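Local coordinates for protein SPD1 nuclease (PDB 2XGR) that cleaves DNA as a prophage-encoded extracellular nuclease of the His-Me finger clan, probably with the help of a bound metal ion, at residues I78-R83 with S169-H174; Y35-H40 with R214-K219; H40-Y45 with E209-R214; K182-Y187 with Q196-Y201. All blocks are in the same frame, centred on the assembly; numbering follows the deposited sequence. Where two conformers were deposited one is given.

Interaction 1. Residues I78-R83 with S169-H174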
# COMPACT_ATOMS: atom_id res chain seq x y z
N ILE A 78 -5.04 -0.02 -6.90
CA ILE A 78 -4.54 -0.65 -8.13
C ILE A 78 -5.05 -2.08 -8.24
O ILE A 78 -5.31 -2.76 -7.22
CB ILE A 78 -2.98 -0.55 -8.14
CG1 ILE A 78 -2.38 -0.84 -9.54
CG2 ILE A 78 -2.32 -1.46 -7.04
CD1 ILE A 78 -0.85 -0.42 -9.61
N GLN A 79 -5.15 -2.56 -9.47
CA GLN A 79 -5.39 -3.99 -9.64
C GLN A 79 -4.46 -4.41 -10.79
O GLN A 79 -4.51 -3.82 -11.88
CB GLN A 79 -6.89 -4.24 -9.89
CG GLN A 79 -7.20 -5.74 -9.82
CD GLN A 79 -8.65 -6.03 -10.00
OE1 GLN A 79 -9.04 -6.57 -11.06
NE2 GLN A 79 -9.49 -5.65 -9.01
N LEU A 80 -3.49 -5.29 -10.49
CA LEU A 80 -2.42 -5.54 -11.50
C LEU A 80 -1.93 -6.97 -11.43
O LEU A 80 -2.13 -7.67 -10.39
CB LEU A 80 -1.24 -4.52 -11.31
CG LEU A 80 -0.22 -4.87 -10.19
CD1 LEU A 80 1.13 -4.14 -10.38
CD2 LEU A 80 -0.86 -4.56 -8.72
N GLN A 81 -1.23 -7.38 -12.49
CA GLN A 81 -0.32 -8.55 -12.44
C GLN A 81 1.13 -8.14 -12.43
O GLN A 81 1.50 -7.01 -12.74
CB GLN A 81 -0.59 -9.47 -13.67
CG GLN A 81 -2.08 -9.89 -13.81
CD GLN A 81 -2.24 -10.74 -15.08
OE1 GLN A 81 -1.93 -10.26 -16.15
NE2 GLN A 81 -2.74 -11.94 -14.95
N ASP A 82 1.97 -9.15 -12.18
CA ASP A 82 3.42 -8.95 -12.13
C ASP A 82 3.89 -8.28 -13.43
O ASP A 82 4.69 -7.33 -13.39
CB ASP A 82 4.12 -10.29 -12.01
CG ASP A 82 5.65 -10.16 -12.02
OD1 ASP A 82 6.23 -9.60 -11.12
OD2 ASP A 82 6.27 -10.56 -13.00
N ARG A 83 3.24 -8.65 -14.55
CA ARG A 83 3.71 -8.14 -15.87
C ARG A 83 3.52 -6.65 -16.04
O ARG A 83 4.11 -6.04 -16.96
CB ARG A 83 2.97 -8.82 -17.04
CG ARG A 83 1.49 -8.53 -17.14
CD ARG A 83 0.82 -9.56 -18.06
NE ARG A 83 0.86 -10.91 -17.45
CZ ARG A 83 0.31 -12.01 -17.96
NH1 ARG A 83 -0.27 -11.97 -19.16
NH2 ARG A 83 0.36 -13.17 -17.31
N SER A 169 6.58 -10.19 -4.26
CA SER A 169 7.03 -11.60 -4.34
C SER A 169 5.92 -12.56 -4.65
O SER A 169 6.06 -13.41 -5.52
CB SER A 169 7.70 -12.03 -3.05
OG SER A 169 8.07 -13.40 -3.18
N TRP A 170 4.75 -12.32 -4.07
CA TRP A 170 3.58 -13.11 -4.33
C TRP A 170 3.17 -12.95 -5.78
O TRP A 170 2.82 -13.96 -6.45
CB TRP A 170 2.42 -12.67 -3.38
CG TRP A 170 1.19 -13.54 -3.56
CD1 TRP A 170 0.94 -14.80 -3.03
CD2 TRP A 170 0.12 -13.25 -4.43
NE1 TRP A 170 -0.27 -15.27 -3.49
CE2 TRP A 170 -0.80 -14.33 -4.35
CE3 TRP A 170 -0.19 -12.15 -5.24
CZ2 TRP A 170 -2.02 -14.30 -5.01
CZ3 TRP A 170 -1.37 -12.12 -5.91
CH2 TRP A 170 -2.26 -13.22 -5.84
N LEU A 171 3.13 -11.70 -6.28
CA LEU A 171 2.79 -11.49 -7.66
C LEU A 171 3.74 -12.21 -8.60
O LEU A 171 3.28 -12.85 -9.58
CB LEU A 171 2.82 -9.99 -7.99
CG LEU A 171 1.60 -9.21 -7.67
CD1 LEU A 171 1.85 -7.71 -8.02
CD2 LEU A 171 0.30 -9.78 -8.43
N ALA A 172 5.04 -12.14 -8.32
CA ALA A 172 6.05 -12.74 -9.22
C ALA A 172 5.88 -14.30 -9.23
O ALA A 172 6.11 -14.98 -10.27
CB ALA A 172 7.43 -12.39 -8.75
N LEU A 173 5.49 -14.87 -8.08
CA LEU A 173 5.30 -16.32 -7.96
C LEU A 173 4.03 -16.79 -8.61
O LEU A 173 3.86 -17.98 -8.87
CB LEU A 173 5.27 -16.73 -6.48
CG LEU A 173 6.67 -16.70 -5.86
CD1 LEU A 173 6.55 -16.73 -4.31
CD2 LEU A 173 7.51 -17.91 -6.40
N HIS A 174 3.10 -15.87 -8.85
CA HIS A 174 1.79 -16.23 -9.38
C HIS A 174 1.43 -15.34 -10.58
O HIS A 174 0.51 -14.51 -10.48
CB HIS A 174 0.68 -16.09 -8.29
CG HIS A 174 0.90 -16.95 -7.08
ND1 HIS A 174 1.63 -16.51 -5.99
CD2 HIS A 174 0.64 -18.26 -6.85
CE1 HIS A 174 1.81 -17.52 -5.14
NE2 HIS A 174 1.21 -18.58 -5.63
O HOH W 1 0.90 -11.67 -11.19
O HOH W 2 6.99 -13.76 -12.57
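Leu-171, on the last turn of helix 160-173, turns its isobutyl group into the corner where strand 76-80 runs out, and both of its methyls make contact. CD1 meets Leu-80 CG at 4.1 Å, the two side chains crossing at about a right angle, while CD2 rests 3.8 Å from Leu-80 O. On the strand, Leu-80 CG sits between its own backbone N and carbonyl carbon (chi1 81°), which brings it toward the helix although CB does not face that way. This is the buried, apolar half, in which Leu-171 has the most surface covered, and Leu-179 of strand 178-186 touches both leucines. The other half, around Asp-82 and Ala-172, is wet. Asp-82 OD1 comes within 3.7 Å of Ala-172 CA, and Asp-82 CB lies 3.6 Å from Leu-171 O. Polar groups here are joined through solvent. One water accepts from Asp-82 N at 2.9 Å and also meets His-174 O; a second donates to Ala-172 O at 2.7 Å and only weakly to Asp-82 OD2, which has a long, weak ion pair with Lys-87 as well. Where the helix stops, His-174 ND1 folds back and donates to Trp-170 O at 2.9 Å. The whole is a helix resting by its C-terminal turn on the end of strand 76-80 and the start of the 3-10 segment that follows it, within the DNA/RNA non-specific endonuclease domain.

Interaction 2. Residues Y35-H40 with R214-K219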
# COMPACT_ATOMS: atom_id res chain seq x y z
N TYR A 35 10.17 -14.65 0.42
CA TYR A 35 10.21 -14.33 1.84
C TYR A 35 9.60 -15.57 2.53
O TYR A 35 8.77 -16.24 1.96
CB TYR A 35 9.34 -13.07 2.11
CG TYR A 35 9.98 -11.81 1.56
CD1 TYR A 35 10.82 -11.05 2.36
CD2 TYR A 35 9.72 -11.40 0.26
CE1 TYR A 35 11.46 -9.92 1.86
CE2 TYR A 35 10.30 -10.23 -0.25
CZ TYR A 35 11.18 -9.52 0.55
OH TYR A 35 11.80 -8.39 0.06
N PRO A 36 10.00 -15.84 3.77
CA PRO A 36 9.37 -16.93 4.53
C PRO A 36 7.88 -16.65 4.77
O PRO A 36 7.49 -15.52 5.14
CB PRO A 36 10.17 -16.93 5.86
CG PRO A 36 10.64 -15.53 6.02
CD PRO A 36 10.97 -15.09 4.60
N ASN A 37 7.06 -17.68 4.57
CA ASN A 37 5.70 -17.65 5.09
C ASN A 37 4.85 -16.60 4.43
O ASN A 37 3.91 -16.04 5.04
CB ASN A 37 5.72 -17.48 6.62
CG ASN A 37 6.38 -18.67 7.31
OD1 ASN A 37 7.23 -18.49 8.18
ND2 ASN A 37 6.05 -19.86 6.85
N VAL A 38 5.11 -16.38 3.16
CA VAL A 38 4.17 -15.62 2.33
C VAL A 38 3.34 -16.61 1.50
O VAL A 38 3.90 -17.45 0.80
CB VAL A 38 4.89 -14.57 1.47
CG1 VAL A 38 3.93 -14.01 0.40
CG2 VAL A 38 5.51 -13.49 2.37
N SER A 39 2.03 -16.56 1.62
CA SER A 39 1.21 -17.61 0.99
C SER A 39 -0.14 -17.01 0.66
O SER A 39 -0.40 -15.83 0.99
CB SER A 39 1.06 -18.80 2.00
OG SER A 39 0.26 -18.37 3.15
N HIS A 40 -1.04 -17.82 0.11
CA HIS A 40 -2.44 -17.39 -0.03
C HIS A 40 -3.31 -18.62 0.13
O HIS A 40 -2.80 -19.72 -0.03
CB HIS A 40 -2.71 -16.76 -1.42
CG HIS A 40 -2.57 -17.68 -2.59
ND1 HIS A 40 -3.62 -18.43 -3.09
CD2 HIS A 40 -1.54 -17.88 -3.44
CE1 HIS A 40 -3.21 -19.11 -4.16
NE2 HIS A 40 -1.94 -18.81 -4.37
N ARG A 214 -1.34 -13.90 2.81
CA ARG A 214 -0.74 -13.76 4.15
C ARG A 214 0.71 -13.37 4.01
O ARG A 214 1.45 -13.98 3.28
CB ARG A 214 -0.81 -15.13 4.91
CG ARG A 214 -2.24 -15.75 4.85
CD ARG A 214 -3.09 -15.73 6.12
NE ARG A 214 -4.26 -16.59 5.87
CZ ARG A 214 -5.54 -16.21 5.94
NH1 ARG A 214 -5.85 -15.00 6.38
NH2 ARG A 214 -6.51 -17.07 5.61
N LEU A 215 1.01 -12.21 4.58
CA LEU A 215 2.37 -11.69 4.55
C LEU A 215 3.15 -11.89 5.84
O LEU A 215 4.31 -11.45 5.93
CB LEU A 215 2.33 -10.20 4.19
CG LEU A 215 1.54 -9.89 2.91
CD1 LEU A 215 1.67 -8.36 2.59
CD2 LEU A 215 2.07 -10.73 1.77
N ASN A 216 2.58 -12.69 6.76
CA ASN A 216 3.25 -13.07 8.02
C ASN A 216 3.51 -11.96 9.03
O ASN A 216 4.47 -11.98 9.78
CB ASN A 216 4.52 -13.92 7.76
CG ASN A 216 4.77 -14.86 8.91
OD1 ASN A 216 3.83 -15.57 9.31
ND2 ASN A 216 6.05 -14.94 9.41
N SER A 217 2.63 -10.94 9.06
CA SER A 217 2.78 -9.88 10.03
C SER A 217 1.68 -10.07 11.10
O SER A 217 0.51 -10.29 10.72
CB SER A 217 2.52 -8.59 9.24
OG SER A 217 2.11 -7.60 10.05
N ASN A 218 1.94 -9.59 12.31
CA ASN A 218 0.89 -9.64 13.35
C ASN A 218 -0.19 -8.53 13.19
O ASN A 218 -1.15 -8.51 13.96
CB ASN A 218 1.53 -9.43 14.74
CG ASN A 218 2.40 -10.55 15.15
OD1 ASN A 218 2.16 -11.73 14.82
ND2 ASN A 218 3.50 -10.21 15.81
N LYS A 219 -0.07 -7.70 12.15
CA LYS A 219 -0.96 -6.57 11.94
C LYS A 219 -2.09 -6.88 10.92
O LYS A 219 -2.93 -6.01 10.70
CB LYS A 219 -0.15 -5.36 11.45
CG LYS A 219 0.86 -4.85 12.44
CD LYS A 219 1.44 -3.50 11.97
CE LYS A 219 2.63 -3.12 12.81
NZ LYS A 219 2.02 -2.67 14.10
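Ser-39 and Arg-214 face each other as an antiparallel hydrogen-bonded pair. Arg-214 N donates to Ser-39 O at 2.8 Å, almost straight at 173°, and Ser-39 N returns a longer bond to Arg-214 O at 3.1 Å. The same Arg-214 O receives a CA-H...O contact from Val-38 CA at 3.3 Å. The side chains of the pair share one face of the sheet: Ser-39 OG lies 3.8 Å from Arg-214 CB, beyond which the arginine bends at chi2 and carries its guanidinium away. Next to the pair, Val-38 CG1, anti to the backbone N (chi1 168°), touches Leu-215 CD2 at 4.0 Å. Past the pair the two chains diverge, each through an asparagine in the left-handed region of backbone space. Asn-37 O is 3.5 Å from Asn-216 CB. Between the side chains, whose amide planes stand 54° apart, carbon makes the closest approach, Asn-37 CB lying 3.6 Å from Asn-216 CG.

Further out, Asn-37 is the third residue of a type II beta turn from Tyr-35 to Val-38. On the other segment Ser-217 OG accepts from Lys-219 N at 3.0 Å, an ST turn, and also bonds to Tyr-163 OH of helix 160-173. Glu-220 receives the N-H groups of Leu-215 and Ser-217 on its two carboxylate oxygens, and Tyr-35 OH bonds to Asp-154. Across the two segments the polar grip is one reciprocal pair of backbone bonds, supplemented by the Val-38/Leu-215 contact; the asparagine side chains meet by van der Waals contact.

Interaction 3. Residues H40-Y45 with E209-R214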
# COMPACT_ATOMS: atom_id res chain seq x y z
N HIS A 40 -1.04 -17.82 0.11
CA HIS A 40 -2.44 -17.39 -0.03
C HIS A 40 -3.31 -18.62 0.13
O HIS A 40 -2.80 -19.72 -0.03
CB HIS A 40 -2.71 -16.76 -1.42
CG HIS A 40 -2.57 -17.68 -2.59
ND1 HIS A 40 -3.62 -18.43 -3.09
CD2 HIS A 40 -1.54 -17.88 -3.44
CE1 HIS A 40 -3.21 -19.11 -4.16
NE2 HIS A 40 -1.94 -18.81 -4.37
N ALA A 41 -4.60 -18.40 0.34
CA ALA A 41 -5.57 -19.48 0.34
C ALA A 41 -6.74 -19.06 -0.54
O ALA A 41 -7.22 -17.89 -0.49
CB ALA A 41 -5.99 -19.74 1.82
N ASN A 42 -7.26 -19.98 -1.35
CA ASN A 42 -8.48 -19.64 -2.09
C ASN A 42 -9.70 -19.57 -1.19
O ASN A 42 -10.06 -20.56 -0.58
CB ASN A 42 -8.74 -20.64 -3.24
CG ASN A 42 -9.67 -20.07 -4.32
OD1 ASN A 42 -10.53 -19.20 -4.09
ND2 ASN A 42 -9.45 -20.54 -5.57
N THR A 43 -10.38 -18.43 -1.15
CA THR A 43 -11.61 -18.34 -0.36
C THR A 43 -12.82 -18.99 -1.08
O THR A 43 -13.88 -19.19 -0.47
CB THR A 43 -11.98 -16.91 -0.07
OG1 THR A 43 -12.35 -16.28 -1.29
CG2 THR A 43 -10.78 -16.18 0.58
N HIS A 44 -12.70 -19.15 -2.38
CA HIS A 44 -13.86 -19.48 -3.24
C HIS A 44 -15.01 -18.48 -3.22
O HIS A 44 -16.09 -18.80 -3.68
CB HIS A 44 -14.35 -20.93 -2.94
CG HIS A 44 -13.26 -21.94 -3.04
ND1 HIS A 44 -12.69 -22.30 -4.23
CD2 HIS A 44 -12.58 -22.60 -2.08
CE1 HIS A 44 -11.68 -23.13 -4.00
NE2 HIS A 44 -11.61 -23.34 -2.70
N TYR A 45 -14.78 -17.24 -2.75
CA TYR A 45 -15.75 -16.17 -2.99
C TYR A 45 -15.48 -15.50 -4.33
O TYR A 45 -14.32 -15.22 -4.63
CB TYR A 45 -15.57 -15.08 -1.94
CG TYR A 45 -16.00 -15.45 -0.56
CD1 TYR A 45 -17.33 -15.88 -0.33
CD2 TYR A 45 -15.15 -15.28 0.53
CE1 TYR A 45 -17.77 -16.20 0.96
CE2 TYR A 45 -15.57 -15.62 1.84
CZ TYR A 45 -16.90 -16.05 2.03
OH TYR A 45 -17.36 -16.35 3.31
N GLU A 209 -12.01 -15.40 -8.41
CA GLU A 209 -12.21 -15.75 -7.01
C GLU A 209 -11.17 -15.08 -6.11
O GLU A 209 -10.01 -14.95 -6.54
CB GLU A 209 -12.26 -17.28 -6.76
CG GLU A 209 -13.63 -17.84 -7.32
CD GLU A 209 -13.86 -19.34 -7.21
OE1 GLU A 209 -13.01 -20.09 -6.69
OE2 GLU A 209 -14.93 -19.77 -7.70
N LEU A 210 -11.56 -14.72 -4.89
CA LEU A 210 -10.64 -14.01 -3.97
C LEU A 210 -9.66 -14.97 -3.36
O LEU A 210 -10.05 -16.06 -2.83
CB LEU A 210 -11.44 -13.29 -2.91
CG LEU A 210 -12.34 -12.22 -3.47
CD1 LEU A 210 -13.08 -11.47 -2.34
CD2 LEU A 210 -11.47 -11.24 -4.36
N LEU A 211 -8.39 -14.53 -3.28
CA LEU A 211 -7.38 -15.28 -2.62
C LEU A 211 -6.87 -14.48 -1.41
O LEU A 211 -6.38 -13.38 -1.60
CB LEU A 211 -6.20 -15.51 -3.58
CG LEU A 211 -6.60 -16.01 -4.99
CD1 LEU A 211 -5.39 -16.10 -5.96
CD2 LEU A 211 -7.32 -17.39 -4.92
N THR A 212 -6.99 -15.02 -0.21
CA THR A 212 -6.51 -14.27 0.96
C THR A 212 -5.03 -14.40 1.02
O THR A 212 -4.51 -15.49 1.06
CB THR A 212 -7.14 -14.74 2.30
OG1 THR A 212 -8.51 -14.61 2.17
CG2 THR A 212 -6.76 -13.78 3.40
N ILE A 213 -4.32 -13.25 1.03
CA ILE A 213 -2.86 -13.28 0.97
C ILE A 213 -2.30 -13.06 2.39
O ILE A 213 -2.73 -12.14 3.08
CB ILE A 213 -2.36 -12.13 0.07
CG1 ILE A 213 -2.69 -12.43 -1.40
CG2 ILE A 213 -0.76 -12.04 0.22
CD1 ILE A 213 -2.58 -11.23 -2.43
N ARG A 214 -1.34 -13.90 2.81
CA ARG A 214 -0.74 -13.76 4.15
C ARG A 214 0.71 -13.37 4.01
O ARG A 214 1.45 -13.98 3.28
CB ARG A 214 -0.81 -15.13 4.91
CG ARG A 214 -2.24 -15.75 4.85
CD ARG A 214 -3.09 -15.73 6.12
NE ARG A 214 -4.26 -16.59 5.87
CZ ARG A 214 -5.54 -16.21 5.94
NH1 ARG A 214 -5.85 -15.00 6.38
NH2 ARG A 214 -6.51 -17.07 5.61
O HOH W 3 -17.20 -19.77 -6.39
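His-40 lays its imidazole alongside the Leu-211 side chain, the two pointing the same way, with Leu-211 CD1 over one ring face and 4.1 Å from His-40 ND1. The first torsion sets CG between the backbone N and the carbonyl carbon (chi1 65°), which starts the ring off beside Leu-211; ND1, buried by the contact, has no partner in the model. Trp-170 of helix 160-173 and His-174 approach the same ring from outside these strands. Ala-41 and Thr-212 bond to each other in both directions, and further along Leu-210 O takes two donors from one residue: Thr-43 N at 2.9 Å, nearly along the C=O axis, and Thr-43 OG1 at 2.8 Å, tilted 32° from the carbonyl plane. Thr-43 OG1 also accepts from Tyr-45 N at 3.0 Å, an ST turn, and Asn-42 OD1 accepts from His-44 N at 2.8 Å, an Asx turn. Through these turns the strand steps aside at Thr-43 and His-44, and Leu-210 N finds its acceptor in Tyr-45 O at 2.8 Å. Glu-209 OE1 comes to the His-44 ring edge, with ring and carboxylate planes 83° apart, but its bond from ND1 is weak at 3.3 Å; a water links Glu-209 OE2 to His-44 O. The grip at this outer end thus rests chiefly on backbone bonds and the Thr-43 hydroxyl, which donates across the strands while bracing its own turn; Glu-209 adds a weak direct bond and a water link.

Interaction 4. Residues K182-Y187 with Q196-Y201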
# COMPACT_ATOMS: atom_id res chain seq x y z
N LYS A 182 -5.25 -1.40 -2.19
CA LYS A 182 -5.74 -0.03 -1.99
C LYS A 182 -4.99 0.53 -0.79
O LYS A 182 -4.87 -0.15 0.24
CB LYS A 182 -7.25 -0.07 -1.69
CG LYS A 182 -7.80 1.38 -1.65
CD LYS A 182 -9.32 1.38 -1.23
CE LYS A 182 -9.87 2.80 -1.26
NZ LYS A 182 -11.32 2.68 -0.83
N VAL A 183 -4.46 1.75 -0.94
CA VAL A 183 -3.77 2.43 0.16
C VAL A 183 -4.54 3.72 0.46
O VAL A 183 -4.76 4.57 -0.40
CB VAL A 183 -2.27 2.72 -0.21
CG1 VAL A 183 -1.58 3.45 0.98
CG2 VAL A 183 -1.58 1.35 -0.56
N THR A 184 -5.00 3.82 1.71
CA THR A 184 -5.86 5.00 2.13
C THR A 184 -5.26 5.73 3.32
O THR A 184 -5.07 5.10 4.41
CB THR A 184 -7.29 4.50 2.53
OG1 THR A 184 -7.87 3.66 1.52
CG2 THR A 184 -8.22 5.67 2.91
N PRO A 185 -4.94 7.02 3.16
CA PRO A 185 -4.44 7.80 4.29
C PRO A 185 -5.63 8.16 5.17
O PRO A 185 -6.72 8.42 4.63
CB PRO A 185 -3.79 9.02 3.62
CG PRO A 185 -4.57 9.25 2.29
CD PRO A 185 -4.94 7.77 1.89
N ILE A 186 -5.39 8.15 6.48
CA ILE A 186 -6.43 8.47 7.46
C ILE A 186 -6.06 9.80 8.14
O ILE A 186 -5.02 9.90 8.81
CB ILE A 186 -6.52 7.34 8.53
CG1 ILE A 186 -6.65 5.90 7.91
CG2 ILE A 186 -7.69 7.58 9.53
CD1 ILE A 186 -7.84 5.76 7.03
N TYR A 187 -6.96 10.80 8.02
CA TYR A 187 -6.62 12.15 8.56
C TYR A 187 -7.56 12.43 9.73
O TYR A 187 -8.68 11.87 9.81
CB TYR A 187 -6.85 13.26 7.54
CG TYR A 187 -6.04 13.11 6.24
CD1 TYR A 187 -4.71 13.55 6.17
CD2 TYR A 187 -6.63 12.51 5.12
CE1 TYR A 187 -3.99 13.38 4.99
CE2 TYR A 187 -5.96 12.37 3.92
CZ TYR A 187 -4.61 12.83 3.87
OH TYR A 187 -3.91 12.69 2.67
N GLN A 196 -2.37 7.83 10.10
CA GLN A 196 -2.29 6.41 9.81
C GLN A 196 -2.42 6.20 8.31
O GLN A 196 -2.97 7.02 7.58
CB GLN A 196 -3.42 5.59 10.49
CG GLN A 196 -3.38 5.67 12.00
CD GLN A 196 -4.60 5.08 12.61
OE1 GLN A 196 -5.71 5.19 12.06
NE2 GLN A 196 -4.41 4.41 13.74
N ILE A 197 -1.91 5.05 7.83
CA ILE A 197 -2.20 4.63 6.45
C ILE A 197 -2.75 3.22 6.49
O ILE A 197 -2.22 2.36 7.20
CB ILE A 197 -0.82 4.57 5.62
CG1 ILE A 197 -0.10 5.92 5.67
CG2 ILE A 197 -1.07 4.07 4.15
CD1 ILE A 197 -0.73 7.07 4.86
N GLU A 198 -3.83 2.99 5.73
CA GLU A 198 -4.47 1.68 5.67
C GLU A 198 -4.05 0.98 4.38
O GLU A 198 -4.33 1.53 3.30
CB GLU A 198 -5.99 1.89 5.57
CG GLU A 198 -6.76 0.61 5.54
CD GLU A 198 -8.24 0.78 5.18
OE1 GLU A 198 -9.04 0.81 6.14
OE2 GLU A 198 -8.61 0.78 3.97
N LEU A 199 -3.42 -0.21 4.46
CA LEU A 199 -3.12 -1.00 3.32
C LEU A 199 -4.16 -2.11 3.24
O LEU A 199 -4.30 -2.87 4.19
CB LEU A 199 -1.73 -1.71 3.53
CG LEU A 199 -0.50 -0.79 3.41
CD1 LEU A 199 -0.38 0.17 4.65
CD2 LEU A 199 0.77 -1.66 3.32
N GLN A 200 -4.78 -2.30 2.07
CA GLN A 200 -5.85 -3.31 1.91
C GLN A 200 -5.52 -4.17 0.69
O GLN A 200 -5.27 -3.65 -0.41
CB GLN A 200 -7.20 -2.59 1.60
CG GLN A 200 -8.34 -3.56 1.43
CD GLN A 200 -9.53 -2.85 0.88
OE1 GLN A 200 -10.23 -2.15 1.62
NE2 GLN A 200 -9.67 -2.86 -0.47
N TYR A 201 -5.43 -5.48 0.87
CA TYR A 201 -5.01 -6.29 -0.26
C TYR A 201 -5.69 -7.65 -0.30
O TYR A 201 -6.04 -8.24 0.75
CB TYR A 201 -3.45 -6.48 -0.30
CG TYR A 201 -2.86 -6.89 1.03
CD1 TYR A 201 -2.80 -8.23 1.42
CD2 TYR A 201 -2.35 -5.91 1.91
CE1 TYR A 201 -2.16 -8.60 2.66
CE2 TYR A 201 -1.75 -6.31 3.15
CZ TYR A 201 -1.63 -7.65 3.47
OH TYR A 201 -1.04 -7.98 4.68
O HOH W 4 -10.32 2.75 2.22
O HOH W 5 -7.08 1.13 1.88
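Thr-184 and Glu-198 face each other in the beta hairpin of strands 178-186 and 196-204, exchanging two backbone bonds of 2.9 Å (Thr-184 N to Glu-198 O) and 2.8 Å (Glu-198 N to Thr-184 O). Lys-182 and Gln-200 exchange another two, and Ile-186 N adds a fifth to Gln-196 O; CA-H...O contacts from Val-183 and Ile-197 fill in between.

Apolar contacts occupy the face of Val-183, Pro-185 and Ile-197, which Met-160 of helix 160-173 and Val-138 also meet. Val-183 CG1 and Ile-197 CG2 are only 3.3 Å apart, tighter than usual, and Ile-197 CD1 lies 3.8 Å from Pro-185 CB.

The opposite face is mostly polar. Thr-184 and Glu-198 run side by side, their OG1 and OE2 3.9 Å apart and bridged by two waters; the bridge holds for one of two deposited Glu-198 conformers and is to that extent doubtful. Lys-182, fully extended, carries NZ to a weak bond with one of these waters and forms a cation-pi contact with Phe-75; NZ itself is 5.8 Å from Glu-198 OE2, not in contact. Gln-200 NE2 donates to Lys-52 O, yet also packs 3.9 Å from Lys-182 CB.

In the fold
Interaction 2 continues the strand pairing of interaction 3 by one pair before the chains leave the sheet; the two share His-40 and Arg-214, their centres about 13 Å apart. Helix 160-173 ties interaction 1 to interaction 3: Trp-170 CZ3 is 3.8 Å from Ile-213 CD1, and Trp-170 CZ2 is 3.9 Å from Leu-211 CD1. The hairpin of interaction 4, about 19 Å from interaction 2 between centres, reaches it where Tyr-201 OH lies 3.4 Å from Leu-215 CD1. Through strand 178-186, which also neighbours strand 76-80, interactions 1 and 4 both reach the same antiparallel sheet, although they do not touch. Bound di(hydroxyethyl)ether lies about 8 Å from the side chains of Leu-80, Leu-210 and Gln-200.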